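Local atomic coordinates of glycoside hydrolase family 43 (Halothermothrix orenii, PDB entry 4QQS), a protein that hydrolyses glycosidic bonds, with alpha-L-arabinofuranosidase activity, and probably takes part in the breakdown of plant polysaccharides such as xylan. Residues A[271-276]-A[283-288]; A[13-18]-A[29-34]; A[128-133]-A[197-202]; A[203-208]-A[224-229]; A[80-85]-A[100-105]. One frame throughout, in Å; residues are numbered along the deposited sequence.

Interaction 1 of 5, residues A[271-276]-A[283-288]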
# COMPACT_ATOMS: atom_id res chain seq x y z
N VAL A 271 -1.08 0.21 9.20
CA VAL A 271 0.04 1.12 9.08
C VAL A 271 -0.32 2.05 7.94
O VAL A 271 -0.58 1.60 6.83
CB VAL A 271 1.35 0.38 8.78
CG1 VAL A 271 2.49 1.39 8.74
CG2 VAL A 271 1.62 -0.73 9.82
N TYR A 272 -0.38 3.35 8.20
CA TYR A 272 -0.93 4.31 7.25
C TYR A 272 -0.20 5.63 7.34
O TYR A 272 0.42 5.94 8.36
CB TYR A 272 -2.44 4.50 7.48
CG TYR A 272 -2.79 5.05 8.84
CD1 TYR A 272 -2.85 4.23 9.96
CD2 TYR A 272 -3.05 6.40 9.00
CE1 TYR A 272 -3.17 4.75 11.22
CE2 TYR A 272 -3.38 6.93 10.25
CZ TYR A 272 -3.42 6.11 11.36
OH TYR A 272 -3.73 6.68 12.57
N HIS A 273 -0.28 6.43 6.28
CA HIS A 273 0.31 7.75 6.33
C HIS A 273 -0.73 8.82 6.61
O HIS A 273 -1.91 8.61 6.41
CB HIS A 273 1.13 8.07 5.08
CG HIS A 273 0.36 8.19 3.80
ND1 HIS A 273 -0.75 8.97 3.56
CD2 HIS A 273 0.69 7.62 2.63
CE1 HIS A 273 -1.08 8.84 2.28
NE2 HIS A 273 -0.21 8.04 1.70
N THR A 274 -0.25 9.95 7.11
CA THR A 274 -1.03 11.18 7.22
C THR A 274 -0.14 12.35 6.79
O THR A 274 1.08 12.21 6.72
CB THR A 274 -1.53 11.44 8.65
OG1 THR A 274 -0.40 11.45 9.53
CG2 THR A 274 -2.52 10.39 9.10
N HIS A 275 -0.72 13.51 6.54
CA HIS A 275 0.11 14.64 6.15
C HIS A 275 0.96 15.11 7.31
O HIS A 275 0.49 15.27 8.44
CB HIS A 275 -0.74 15.80 5.66
CG HIS A 275 -1.56 15.46 4.46
ND1 HIS A 275 -1.04 15.14 3.23
CD2 HIS A 275 -2.90 15.39 4.34
CE1 HIS A 275 -2.05 14.88 2.40
NE2 HIS A 275 -3.18 15.05 3.06
N THR A 276 2.23 15.36 7.02
CA THR A 276 3.14 15.85 8.05
C THR A 276 2.71 17.24 8.51
O THR A 276 2.84 17.59 9.69
CB THR A 276 4.59 15.84 7.52
OG1 THR A 276 4.92 14.51 7.12
CG2 THR A 276 5.58 16.32 8.58
N GLY A 283 2.70 16.11 -0.57
CA GLY A 283 3.42 14.84 -0.61
C GLY A 283 4.25 14.49 0.61
O GLY A 283 4.71 13.36 0.74
N ASP A 284 4.45 15.44 1.52
CA ASP A 284 5.20 15.15 2.74
C ASP A 284 4.25 14.49 3.73
O ASP A 284 3.42 15.17 4.34
CB ASP A 284 5.78 16.43 3.33
CG ASP A 284 6.69 16.17 4.52
OD1 ASP A 284 6.65 15.07 5.09
OD2 ASP A 284 7.43 17.09 4.92
N ARG A 285 4.36 13.17 3.85
CA ARG A 285 3.53 12.41 4.78
C ARG A 285 4.41 11.68 5.79
O ARG A 285 5.64 11.64 5.67
CB ARG A 285 2.58 11.48 4.03
CG ARG A 285 1.53 12.31 3.27
CD ARG A 285 1.17 11.84 1.92
NE ARG A 285 2.29 11.58 1.03
CZ ARG A 285 2.13 10.86 -0.06
NH1 ARG A 285 0.92 10.42 -0.35
NH2 ARG A 285 3.14 10.58 -0.85
N THR A 286 3.75 11.14 6.81
CA THR A 286 4.41 10.55 7.95
C THR A 286 3.69 9.26 8.35
O THR A 286 2.53 9.06 8.00
CB THR A 286 4.49 11.58 9.10
OG1 THR A 286 5.34 11.10 10.15
CG2 THR A 286 3.13 11.90 9.65
N VAL A 287 4.39 8.38 9.04
CA VAL A 287 3.94 7.03 9.34
C VAL A 287 3.17 6.96 10.66
O VAL A 287 3.58 7.57 11.66
CB VAL A 287 5.17 6.09 9.40
CG1 VAL A 287 4.75 4.67 9.75
CG2 VAL A 287 5.93 6.09 8.08
N ASN A 288 2.10 6.17 10.66
CA ASN A 288 1.23 5.97 11.82
C ASN A 288 0.82 4.52 11.90
O ASN A 288 0.78 3.82 10.88
CB ASN A 288 -0.05 6.79 11.70
CG ASN A 288 0.22 8.25 11.45
OD1 ASN A 288 0.38 9.03 12.39
ND2 ASN A 288 0.34 8.61 10.20
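With CG anti to its carbonyl carbon (chi1 -54°) and the amide plane turned about perpendicular to the CA, CB, CG plane (chi2 -88°), Asn288 leans back over its partner strand; Tyr272 holds its ring in the crowded position between backbone N and carbonyl carbon (chi1 62°). Asn288 CB lies over one face of the Tyr272 ring, 3.6 Å from its centroid, a CH-pi contact. The amide nitrogen bridges two acceptors: Asn288 ND2 reaches Tyr272 O at 3.2 Å, close to the amide plane, and Thr274 OG1 at 3.0 Å. Tyr272 O is gripped twice, since Asn288 N also donates to it at 2.9 Å. An alanine here would keep the CB contact with the ring but lose both amide bonds, and would probably leave Thr274 OG1 less firmly held. On the other face, Arg285 bends at chi2 and chi3 and lays CD over the His273 ring, 3.9 Å from its centroid. Beside the connecting loop, Thr276 OG1 donates to Asp284 OD1 at 2.7 Å, from above the carboxylate plane, and Gly14 N also binds that oxygen. Antiparallel strands 268-275 and 285-295 form a propeller-blade hairpin, with His273 beside Asp17, the predicted proton acceptor.

Interaction 2 of 5, residues A[13-18]-A[29-34]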
# COMPACT_ATOMS: atom_id res chain seq x y z
N THR A 13 9.22 11.28 8.22
CA THR A 13 8.53 12.24 7.38
C THR A 13 9.16 12.24 5.99
O THR A 13 10.14 11.55 5.74
CB THR A 13 8.56 13.65 7.98
OG1 THR A 13 9.89 14.16 7.92
CG2 THR A 13 8.05 13.65 9.43
N GLY A 14 8.54 12.99 5.09
CA GLY A 14 8.99 13.03 3.71
C GLY A 14 8.73 11.73 2.97
O GLY A 14 9.45 11.40 2.01
N ILE A 15 7.70 11.00 3.39
CA ILE A 15 7.39 9.72 2.79
C ILE A 15 5.95 9.67 2.31
O ILE A 15 5.19 10.63 2.47
CB ILE A 15 7.71 8.54 3.75
CG1 ILE A 15 6.90 8.59 5.04
CG2 ILE A 15 9.19 8.54 4.07
CD1 ILE A 15 5.42 8.22 4.97
N GLY A 16 5.60 8.53 1.71
CA GLY A 16 4.21 8.14 1.54
C GLY A 16 4.16 6.63 1.45
O GLY A 16 5.17 5.97 1.23
N ASP A 17 2.98 6.06 1.62
CA ASP A 17 2.68 4.71 1.19
C ASP A 17 3.47 3.67 2.00
O ASP A 17 4.24 2.88 1.47
CB ASP A 17 2.94 4.57 -0.32
CG ASP A 17 2.37 5.74 -1.12
OD1 ASP A 17 3.08 6.22 -2.04
OD2 ASP A 17 1.24 6.17 -0.83
N PRO A 18 3.27 3.67 3.32
CA PRO A 18 4.10 2.80 4.17
C PRO A 18 3.68 1.34 4.14
O PRO A 18 2.56 1.01 4.49
CB PRO A 18 3.86 3.38 5.57
CG PRO A 18 2.48 3.94 5.51
CD PRO A 18 2.39 4.53 4.13
N LEU A 29 9.84 -1.61 7.19
CA LEU A 29 8.99 -0.62 6.56
C LEU A 29 9.66 -0.12 5.30
O LEU A 29 10.80 0.31 5.34
CB LEU A 29 8.79 0.55 7.53
CG LEU A 29 8.30 1.88 6.95
CD1 LEU A 29 6.87 1.73 6.61
CD2 LEU A 29 8.49 3.03 7.91
N TYR A 30 8.93 -0.18 4.19
CA TYR A 30 9.37 0.33 2.90
C TYR A 30 8.36 1.40 2.51
O TYR A 30 7.17 1.22 2.74
CB TYR A 30 9.39 -0.78 1.85
CG TYR A 30 10.12 -2.04 2.26
CD1 TYR A 30 9.49 -3.02 3.01
CD2 TYR A 30 11.45 -2.24 1.93
CE1 TYR A 30 10.13 -4.16 3.40
CE2 TYR A 30 12.11 -3.40 2.32
CZ TYR A 30 11.44 -4.35 3.06
OH TYR A 30 12.05 -5.51 3.48
N ALA A 31 8.80 2.49 1.91
CA ALA A 31 7.89 3.58 1.59
C ALA A 31 8.36 4.35 0.38
O ALA A 31 9.55 4.36 0.04
CB ALA A 31 7.75 4.54 2.78
N THR A 32 7.41 5.02 -0.27
CA THR A 32 7.75 6.11 -1.18
C THR A 32 8.62 7.10 -0.39
O THR A 32 8.25 7.51 0.71
CB THR A 32 6.49 6.80 -1.70
OG1 THR A 32 5.67 5.81 -2.33
CG2 THR A 32 6.81 7.90 -2.67
N SER A 33 9.78 7.44 -0.94
CA SER A 33 10.80 8.09 -0.14
C SER A 33 11.74 8.81 -1.10
O SER A 33 11.51 9.98 -1.43
CB SER A 33 11.48 7.05 0.77
OG SER A 33 11.86 5.88 0.06
N ALA A 34 12.74 8.10 -1.61
CA ALA A 34 13.71 8.66 -2.56
C ALA A 34 13.11 8.61 -3.98
O ALA A 34 13.50 7.76 -4.81
CB ALA A 34 15.00 7.89 -2.49
O HOH W 1 8.81 11.02 -0.67
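Asp17 and Thr32 cross obliquely, and their tips make the polar side-chain bond of the contact. Both first torsions put the reaching group anti to its own carbonyl carbon: CG of Asp17 (chi1 -45°) and OG1 of Thr32 (chi1 -57°). The hydroxyl donates to the carboxylate, Thr32 OG1 to Asp17 OD1 at 2.6 Å, on the anti lone pair, away from the other oxygen. That oxygen, OD2, takes a weak hydrogen bond from His273 NE2, so the carboxylate is held at both ends; such donors are likely to favour its charged form. An alanine here would remove the carboxylate that Thr32 OG1 donates to, and would probably deprive the site of its predicted proton acceptor.

Beneath the acid, Gly16 and Thr32 form a hydrogen-bonded antiparallel pair: Gly16 N donates to Thr32 O at 3.0 Å, while the return bond from Thr32 N is weak. Leu29 CD1 touches Pro18 CB at 3.6 Å, and Ile15 CB meets Ala31 CB at 4.1 Å. At the end away from the hairpin turn, one water donates to both Gly14 O and Ser33 O.

Gly14 and Ile15 both face Arg285 in a G1 beta bulge, joining this hairpin to strand 285-295. Beyond strand 26-32, Trp42 of strand 38-44 packs on Ile15, Leu29 and Ala31.

Interaction 3 of 5, residues A[128-133]-A[197-202]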
# COMPACT_ATOMS: atom_id res chain seq x y z
N HIS A 128 0.18 -4.84 -5.45
CA HIS A 128 0.06 -5.52 -4.19
C HIS A 128 -0.13 -7.00 -4.50
O HIS A 128 -1.09 -7.37 -5.15
CB HIS A 128 -1.15 -5.00 -3.42
CG HIS A 128 -1.48 -5.80 -2.21
ND1 HIS A 128 -0.71 -5.78 -1.07
CD2 HIS A 128 -2.48 -6.69 -1.97
CE1 HIS A 128 -1.22 -6.62 -0.19
NE2 HIS A 128 -2.30 -7.18 -0.71
N ILE A 129 0.80 -7.84 -4.06
CA ILE A 129 0.69 -9.27 -4.27
C ILE A 129 0.16 -9.92 -3.01
O ILE A 129 0.73 -9.77 -1.93
CB ILE A 129 2.04 -9.91 -4.70
CG1 ILE A 129 2.50 -9.32 -6.04
CG2 ILE A 129 1.89 -11.43 -4.82
CD1 ILE A 129 3.89 -9.78 -6.49
N PHE A 130 -0.95 -10.63 -3.16
CA PHE A 130 -1.62 -11.39 -2.12
C PHE A 130 -1.44 -12.87 -2.40
O PHE A 130 -1.80 -13.33 -3.48
CB PHE A 130 -3.12 -11.04 -2.12
CG PHE A 130 -3.97 -11.95 -1.27
CD1 PHE A 130 -3.89 -11.93 0.11
CD2 PHE A 130 -4.83 -12.84 -1.86
CE1 PHE A 130 -4.67 -12.78 0.88
CE2 PHE A 130 -5.60 -13.68 -1.11
CZ PHE A 130 -5.52 -13.66 0.26
N ILE A 131 -0.87 -13.60 -1.44
CA ILE A 131 -0.73 -15.03 -1.55
C ILE A 131 -1.84 -15.67 -0.71
O ILE A 131 -1.88 -15.51 0.51
CB ILE A 131 0.66 -15.52 -1.07
CG1 ILE A 131 1.80 -14.75 -1.76
CG2 ILE A 131 0.81 -17.01 -1.29
CD1 ILE A 131 1.80 -14.82 -3.26
N ASP A 132 -2.77 -16.38 -1.36
CA ASP A 132 -3.89 -16.98 -0.64
C ASP A 132 -3.42 -18.19 0.18
O ASP A 132 -2.29 -18.67 0.04
CB ASP A 132 -4.98 -17.37 -1.63
CG ASP A 132 -6.37 -17.42 -1.02
OD1 ASP A 132 -6.53 -17.30 0.22
OD2 ASP A 132 -7.32 -17.60 -1.80
N GLN A 133 -4.30 -18.68 1.03
CA GLN A 133 -3.98 -19.80 1.90
C GLN A 133 -3.54 -21.03 1.11
O GLN A 133 -2.70 -21.80 1.58
CB GLN A 133 -5.17 -20.13 2.79
CG GLN A 133 -5.41 -19.12 3.89
CD GLN A 133 -6.62 -19.46 4.73
OE1 GLN A 133 -7.66 -19.85 4.20
NE2 GLN A 133 -6.48 -19.34 6.04
N PRO A 197 -4.46 -0.67 -2.91
CA PRO A 197 -5.08 -1.89 -2.39
C PRO A 197 -4.18 -2.66 -1.42
O PRO A 197 -2.96 -2.74 -1.63
CB PRO A 197 -5.33 -2.73 -3.65
CG PRO A 197 -4.30 -2.24 -4.63
CD PRO A 197 -4.20 -0.75 -4.36
N PHE A 198 -4.80 -3.27 -0.42
CA PHE A 198 -4.12 -4.21 0.47
C PHE A 198 -5.17 -5.24 0.90
O PHE A 198 -6.21 -4.85 1.39
CB PHE A 198 -3.52 -3.51 1.70
CG PHE A 198 -2.59 -4.40 2.48
CD1 PHE A 198 -3.08 -5.39 3.30
CD2 PHE A 198 -1.21 -4.29 2.33
CE1 PHE A 198 -2.22 -6.25 3.97
CE2 PHE A 198 -0.36 -5.14 3.03
CZ PHE A 198 -0.87 -6.11 3.82
N VAL A 199 -4.89 -6.52 0.72
CA VAL A 199 -5.88 -7.57 0.95
C VAL A 199 -5.51 -8.44 2.15
O VAL A 199 -4.38 -8.91 2.29
CB VAL A 199 -6.05 -8.44 -0.32
CG1 VAL A 199 -6.99 -9.63 -0.07
CG2 VAL A 199 -6.58 -7.57 -1.46
N ILE A 200 -6.50 -8.67 3.02
CA ILE A 200 -6.39 -9.63 4.12
C ILE A 200 -7.57 -10.60 4.04
O ILE A 200 -8.61 -10.31 3.46
CB ILE A 200 -6.30 -8.94 5.51
CG1 ILE A 200 -7.56 -8.11 5.80
CG2 ILE A 200 -5.03 -8.11 5.59
CD1 ILE A 200 -7.53 -7.41 7.16
N LYS A 201 -7.38 -11.76 4.65
CA LYS A 201 -8.40 -12.80 4.67
C LYS A 201 -8.87 -13.00 6.10
O LYS A 201 -8.06 -12.97 7.04
CB LYS A 201 -7.84 -14.10 4.09
CG LYS A 201 -8.88 -15.17 3.76
CD LYS A 201 -8.24 -16.39 3.13
CE LYS A 201 -9.26 -17.38 2.61
NZ LYS A 201 -8.60 -18.51 1.91
N HIS A 202 -10.16 -13.19 6.29
CA HIS A 202 -10.72 -13.39 7.61
C HIS A 202 -11.98 -14.23 7.49
O HIS A 202 -12.89 -13.89 6.74
CB HIS A 202 -11.05 -12.04 8.24
CG HIS A 202 -11.57 -12.14 9.65
ND1 HIS A 202 -12.90 -12.00 9.96
CD2 HIS A 202 -10.92 -12.38 10.81
CE1 HIS A 202 -13.06 -12.15 11.27
NE2 HIS A 202 -11.87 -12.37 11.81
O HOH W 2 -2.02 -9.36 0.96
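Charge and hydrogen bonding hold one end of this contact. Lys201, fully extended from CB to NZ, runs to the loop after strand 124-131 and puts its ammonium between two oxygens. It forms a salt bridge with Asp132, NZ to OD1 at 2.9 Å, on the syn lone pair, and a hydrogen bond to Gln133 OE1, 2.8 Å from Lys201 NZ and approached from above the amide carbonyl plane. Asp132 OD1 has a second donor in Gln133 N. The other oxygen, OD2, binds Tyr206 OH, and Lys201 NZ bonds to the same hydroxyl, completing a small polar cluster.

His128 has CG anti to its backbone N (chi1 171°), which sends the imidazole across the gap to lie flat over the Phe198 backbone: Phe198 CA sits above the ring centre, 3.7 Å from the centroid. The two rings meet obliquely, planes 42° apart, with His128 CE1 over one face of the phenyl group, 3.4 Å from Phe198 CD2. Phe130, with a similar first torsion, offers a face to Val199, whose CG1 stands over its centre at 3.9 Å from the centroid.

One water links the His128 side chain to the facing strand: it donates to Val199 O at 2.7 Å and accepts a weak bond from His128 NE2. His128 ND1 binds Glu75, a ligand of the sodium ion, which makes His128 a second-shell residue of that site.

The two strands run nearly parallel without pairing, the axes of their short segments approaching to 7.2 Å. Tyr140 of strand 137-143 packs on Phe130, Pro197 and Val199, while strand 205-212 pairs with strand 191-202.

Interaction 4 of 5, residues A[203-208]-A[224-229]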
# COMPACT_ATOMS: atom_id res chain seq x y z
N GLU A 203 -11.99 -15.35 8.20
CA GLU A 203 -13.15 -16.25 8.26
C GLU A 203 -13.66 -16.59 6.86
O GLU A 203 -14.86 -16.59 6.60
CB GLU A 203 -14.25 -15.65 9.16
CG GLU A 203 -13.84 -15.56 10.64
CD GLU A 203 -14.93 -15.02 11.57
OE1 GLU A 203 -16.07 -14.79 11.11
OE2 GLU A 203 -14.64 -14.83 12.77
N GLY A 204 -12.72 -16.89 5.97
CA GLY A 204 -13.06 -17.37 4.65
C GLY A 204 -13.38 -16.31 3.62
O GLY A 204 -13.55 -16.64 2.45
N LYS A 205 -13.47 -15.05 4.02
CA LYS A 205 -13.73 -13.95 3.10
C LYS A 205 -12.48 -13.08 2.94
O LYS A 205 -11.55 -13.10 3.76
CB LYS A 205 -14.90 -13.09 3.59
CG LYS A 205 -16.23 -13.83 3.58
CD LYS A 205 -17.37 -12.96 4.09
CE LYS A 205 -18.69 -13.71 4.09
NZ LYS A 205 -19.77 -12.99 4.80
N TYR A 206 -12.50 -12.30 1.87
CA TYR A 206 -11.37 -11.47 1.49
C TYR A 206 -11.76 -10.00 1.64
O TYR A 206 -12.85 -9.60 1.24
CB TYR A 206 -10.96 -11.77 0.05
CG TYR A 206 -10.60 -13.23 -0.16
CD1 TYR A 206 -11.59 -14.16 -0.45
CD2 TYR A 206 -9.30 -13.68 -0.07
CE1 TYR A 206 -11.29 -15.49 -0.65
CE2 TYR A 206 -8.99 -15.02 -0.27
CZ TYR A 206 -9.99 -15.92 -0.57
OH TYR A 206 -9.72 -17.25 -0.79
N TYR A 207 -10.86 -9.22 2.23
CA TYR A 207 -11.11 -7.82 2.53
C TYR A 207 -10.02 -6.98 1.88
O TYR A 207 -8.84 -7.15 2.18
CB TYR A 207 -11.09 -7.59 4.05
CG TYR A 207 -12.22 -8.31 4.73
CD1 TYR A 207 -12.16 -9.67 5.01
CD2 TYR A 207 -13.39 -7.64 5.04
CE1 TYR A 207 -13.22 -10.34 5.58
CE2 TYR A 207 -14.46 -8.30 5.63
CZ TYR A 207 -14.36 -9.64 5.90
OH TYR A 207 -15.42 -10.32 6.47
N MET A 208 -10.41 -6.09 0.98
CA MET A 208 -9.48 -5.20 0.30
C MET A 208 -9.64 -3.81 0.88
O MET A 208 -10.67 -3.16 0.69
CB MET A 208 -9.80 -5.12 -1.20
CG MET A 208 -8.80 -4.22 -1.95
SD MET A 208 -9.36 -3.71 -3.57
CE MET A 208 -9.47 -5.32 -4.32
N TYR A 224 -12.97 -0.16 2.65
CA TYR A 224 -12.73 -1.53 2.21
C TYR A 224 -13.88 -2.08 1.40
O TYR A 224 -15.00 -1.55 1.40
CB TYR A 224 -12.38 -2.47 3.38
CG TYR A 224 -13.54 -2.89 4.25
CD1 TYR A 224 -14.20 -4.08 4.04
CD2 TYR A 224 -13.95 -2.09 5.31
CE1 TYR A 224 -15.24 -4.47 4.87
CE2 TYR A 224 -14.98 -2.47 6.14
CZ TYR A 224 -15.63 -3.66 5.91
OH TYR A 224 -16.63 -4.04 6.76
N ALA A 225 -13.57 -3.19 0.73
CA ALA A 225 -14.53 -4.00 0.02
C ALA A 225 -14.33 -5.45 0.42
O ALA A 225 -13.25 -5.82 0.89
CB ALA A 225 -14.38 -3.84 -1.49
N VAL A 226 -15.37 -6.26 0.22
CA VAL A 226 -15.35 -7.66 0.61
C VAL A 226 -15.69 -8.53 -0.59
O VAL A 226 -16.55 -8.18 -1.41
CB VAL A 226 -16.29 -7.96 1.80
CG1 VAL A 226 -17.73 -7.74 1.45
CG2 VAL A 226 -16.09 -9.37 2.33
N ALA A 227 -15.04 -9.69 -0.66
CA ALA A 227 -15.29 -10.67 -1.71
C ALA A 227 -15.26 -12.07 -1.16
O ALA A 227 -14.61 -12.35 -0.15
CB ALA A 227 -14.25 -10.54 -2.81
N GLU A 228 -15.94 -12.97 -1.86
CA GLU A 228 -15.92 -14.38 -1.53
C GLU A 228 -14.76 -15.14 -2.17
O GLU A 228 -14.47 -16.26 -1.78
CB GLU A 228 -17.23 -15.05 -1.94
CG GLU A 228 -18.45 -14.45 -1.27
CD GLU A 228 -19.71 -15.22 -1.55
OE1 GLU A 228 -19.88 -15.70 -2.69
OE2 GLU A 228 -20.55 -15.33 -0.63
N THR A 229 -14.11 -14.52 -3.15
CA THR A 229 -12.99 -15.12 -3.84
C THR A 229 -12.08 -13.98 -4.30
O THR A 229 -12.55 -12.86 -4.47
CB THR A 229 -13.49 -16.00 -5.00
OG1 THR A 229 -12.46 -16.89 -5.40
CG2 THR A 229 -13.95 -15.15 -6.15
O HOH W 3 -15.49 -16.97 0.74
O HOH W 4 -11.26 -18.61 -2.92
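Tyr206 leaves its strand with CG anti to the carbonyl carbon (chi1 -58°), and its ring runs out past the end of the opposite strand. CB begins 3.7 Å from Ala227 O. Along the ring edge, CD1 comes to 3.5 Å from the same Ala227 O, and CE1 passes on to Glu228 O, also at 3.5 Å; both carbonyl oxygens lie in the ring plane, so they meet ring hydrogens and not the pi face. CE1 also touches Thr229 CA. At the tip, OH accepts a hydrogen bond from a water at 3.0 Å that also lies within hydrogen-bonding range of Thr229 OG1; the strongest partner of Tyr206 OH is Asp132.

The opposite face of the sheet carries Tyr207, whose ring has Val226 CG2 over one face, 4.1 Å from the centroid. Tyr224 lies alongside, pointing the same way; the two aromatic planes meet obliquely at 46°, with Tyr207 CD2 and Tyr224 CE1 in contact. Phe294 adds an edge-to-face partner for Tyr207.

Four nearly straight backbone bonds, two for Tyr206 with Ala227 and two for Met208 with Ala225, each 2.9 Å between N and O, tie the strands. A water donating to Gly204 O and Glu228 O continues the ladder past its last pair. Regular antiparallel pairing of strands 205-212 and 221-227 makes this a beta hairpin within one blade of the five-bladed propeller.

Interaction 5 of 5, residues A[80-85]-A[100-105]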
# COMPACT_ATOMS: atom_id res chain seq x y z
N ASN A 80 8.53 -18.24 -1.55
CA ASN A 80 9.53 -19.18 -2.04
C ASN A 80 10.90 -18.89 -1.42
O ASN A 80 11.93 -18.87 -2.10
CB ASN A 80 9.57 -19.16 -3.56
CG ASN A 80 8.36 -19.83 -4.20
OD1 ASN A 80 7.59 -20.54 -3.55
ND2 ASN A 80 8.20 -19.61 -5.50
N ASN A 81 10.88 -18.66 -0.12
CA ASN A 81 12.09 -18.52 0.68
C ASN A 81 12.98 -17.36 0.25
O ASN A 81 14.18 -17.39 0.49
CB ASN A 81 12.89 -19.83 0.68
CG ASN A 81 13.71 -20.00 1.94
OD1 ASN A 81 13.32 -19.53 3.01
ND2 ASN A 81 14.85 -20.67 1.82
N LYS A 82 12.39 -16.33 -0.35
CA LYS A 82 13.12 -15.08 -0.57
C LYS A 82 12.16 -13.91 -0.55
O LYS A 82 10.96 -14.09 -0.38
CB LYS A 82 13.97 -15.10 -1.83
CG LYS A 82 13.25 -15.04 -3.15
CD LYS A 82 14.30 -15.06 -4.26
CE LYS A 82 13.72 -14.82 -5.63
NZ LYS A 82 14.79 -14.74 -6.67
N PHE A 83 12.71 -12.71 -0.69
CA PHE A 83 11.91 -11.49 -0.66
C PHE A 83 11.70 -10.96 -2.05
O PHE A 83 12.63 -10.86 -2.83
CB PHE A 83 12.58 -10.44 0.23
CG PHE A 83 12.79 -10.90 1.63
CD1 PHE A 83 13.91 -11.63 1.98
CD2 PHE A 83 11.82 -10.68 2.59
CE1 PHE A 83 14.08 -12.10 3.27
CE2 PHE A 83 11.99 -11.15 3.89
CZ PHE A 83 13.12 -11.86 4.21
N TYR A 84 10.45 -10.65 -2.37
CA TYR A 84 10.08 -10.05 -3.64
C TYR A 84 9.49 -8.68 -3.39
O TYR A 84 8.60 -8.52 -2.56
CB TYR A 84 9.04 -10.89 -4.39
CG TYR A 84 9.57 -12.18 -4.95
CD1 TYR A 84 9.62 -13.32 -4.17
CD2 TYR A 84 10.00 -12.27 -6.26
CE1 TYR A 84 10.08 -14.51 -4.68
CE2 TYR A 84 10.48 -13.46 -6.78
CZ TYR A 84 10.51 -14.58 -5.98
OH TYR A 84 10.96 -15.78 -6.47
N MET A 85 9.99 -7.69 -4.13
CA MET A 85 9.50 -6.33 -4.07
C MET A 85 8.83 -5.95 -5.38
O MET A 85 9.40 -6.11 -6.44
CB MET A 85 10.65 -5.35 -3.82
CG MET A 85 10.19 -3.89 -3.71
SD MET A 85 11.52 -2.69 -3.52
CE MET A 85 12.06 -3.02 -1.85
N LEU A 100 9.25 -5.83 -10.77
CA LEU A 100 9.46 -6.88 -9.79
C LEU A 100 10.96 -7.08 -9.55
O LEU A 100 11.72 -7.24 -10.51
CB LEU A 100 8.85 -8.18 -10.29
CG LEU A 100 8.90 -9.38 -9.33
CD1 LEU A 100 7.98 -9.15 -8.14
CD2 LEU A 100 8.52 -10.67 -10.04
N ALA A 101 11.35 -7.10 -8.28
CA ALA A 101 12.73 -7.28 -7.85
C ALA A 101 12.77 -8.31 -6.72
O ALA A 101 11.73 -8.62 -6.13
CB ALA A 101 13.32 -5.97 -7.38
N SER A 102 13.96 -8.82 -6.41
CA SER A 102 14.09 -9.77 -5.31
C SER A 102 15.38 -9.58 -4.53
O SER A 102 16.33 -8.95 -5.00
CB SER A 102 13.97 -11.20 -5.83
OG SER A 102 15.13 -11.56 -6.57
N SER A 103 15.42 -10.15 -3.33
CA SER A 103 16.59 -10.11 -2.47
C SER A 103 16.55 -11.30 -1.53
O SER A 103 15.49 -11.80 -1.19
CB SER A 103 16.60 -8.83 -1.63
OG SER A 103 17.76 -8.75 -0.82
N LYS A 104 17.72 -11.74 -1.11
CA LYS A 104 17.81 -12.77 -0.09
C LYS A 104 17.62 -12.20 1.32
O LYS A 104 17.41 -12.95 2.27
CB LYS A 104 19.14 -13.52 -0.21
CG LYS A 104 19.21 -14.39 -1.47
CD LYS A 104 18.23 -15.56 -1.39
CE LYS A 104 18.33 -16.51 -2.58
NZ LYS A 104 17.33 -17.62 -2.49
N SER A 105 17.71 -10.88 1.45
CA SER A 105 17.60 -10.20 2.75
C SER A 105 16.55 -9.10 2.70
O SER A 105 16.42 -8.43 1.67
CB SER A 105 18.94 -9.57 3.10
OG SER A 105 18.78 -8.56 4.09
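Backbone hydrogen bonds form the frame: Phe83 exchanges two with Ser103 and Met85 two with Ala101. The shortest, Met85 N to Ala101 O at 2.8 Å, approaches from above the carbonyl plane, whereas Phe83 N meets Ser103 O nearly along the C=O axis. Between these pairs Tyr84 and Ser102 form a non-hydrogen-bonded pair, where Tyr84 CA makes a CA-H...O contact to Ala101 O.

Polar side chains add one bond across the strands. Lys82, starting from the crowded position (chi1 72°) and then fully extended, brings NZ to Ser102 OG at 3.2 Å as donor. Ser103 OG serves its own strand end, donating to Ser105 O at 2.8 Å on a lone pair.

This is the hairpin of strands 82-90 and 96-103, the middle pair of a four-stranded antiparallel propeller blade.

Aromatic and apolar packing differs on the two faces. Phe83 turns its ring edge to the neighbouring carbonyls: Ser103 O and Lys104 O lie in the ring plane, the latter 3.6 Å from Phe83 CE1. His23 meets Phe83 edge-to-face. On the other face Tyr84 has Ser102 CB over its ring, 4.1 Å from CD2, and Leu100 CD1 comes to that same Tyr84 CD2 at 4.2 Å.

In the fold
Along the chain the contacts come in the order 2, 5, 3, 4, 1, so interaction 1, last in sequence, returns beside interaction 2: their centres lie about 8 Å apart, and Asp284 and Arg285 meet Gly14 and Ile15. The first and last blades of the propeller thus meet beside Asp17, the predicted proton acceptor. Interactions 3 and 4, centres about 9 Å apart, share one sheet through neighbouring strands 191-202 and 205-212, on the opposite side of the chain's centre from interactions 1 and 2. Interaction 5 sits in a separate blade, about 19 Å between centres from interaction 2, which it touches where Met85 packs on Tyr30. Asp17 in interaction 2 and Pro197 in interaction 3, contacts with centres about 21 Å apart, both lie near Glu195, the predicted proton donor.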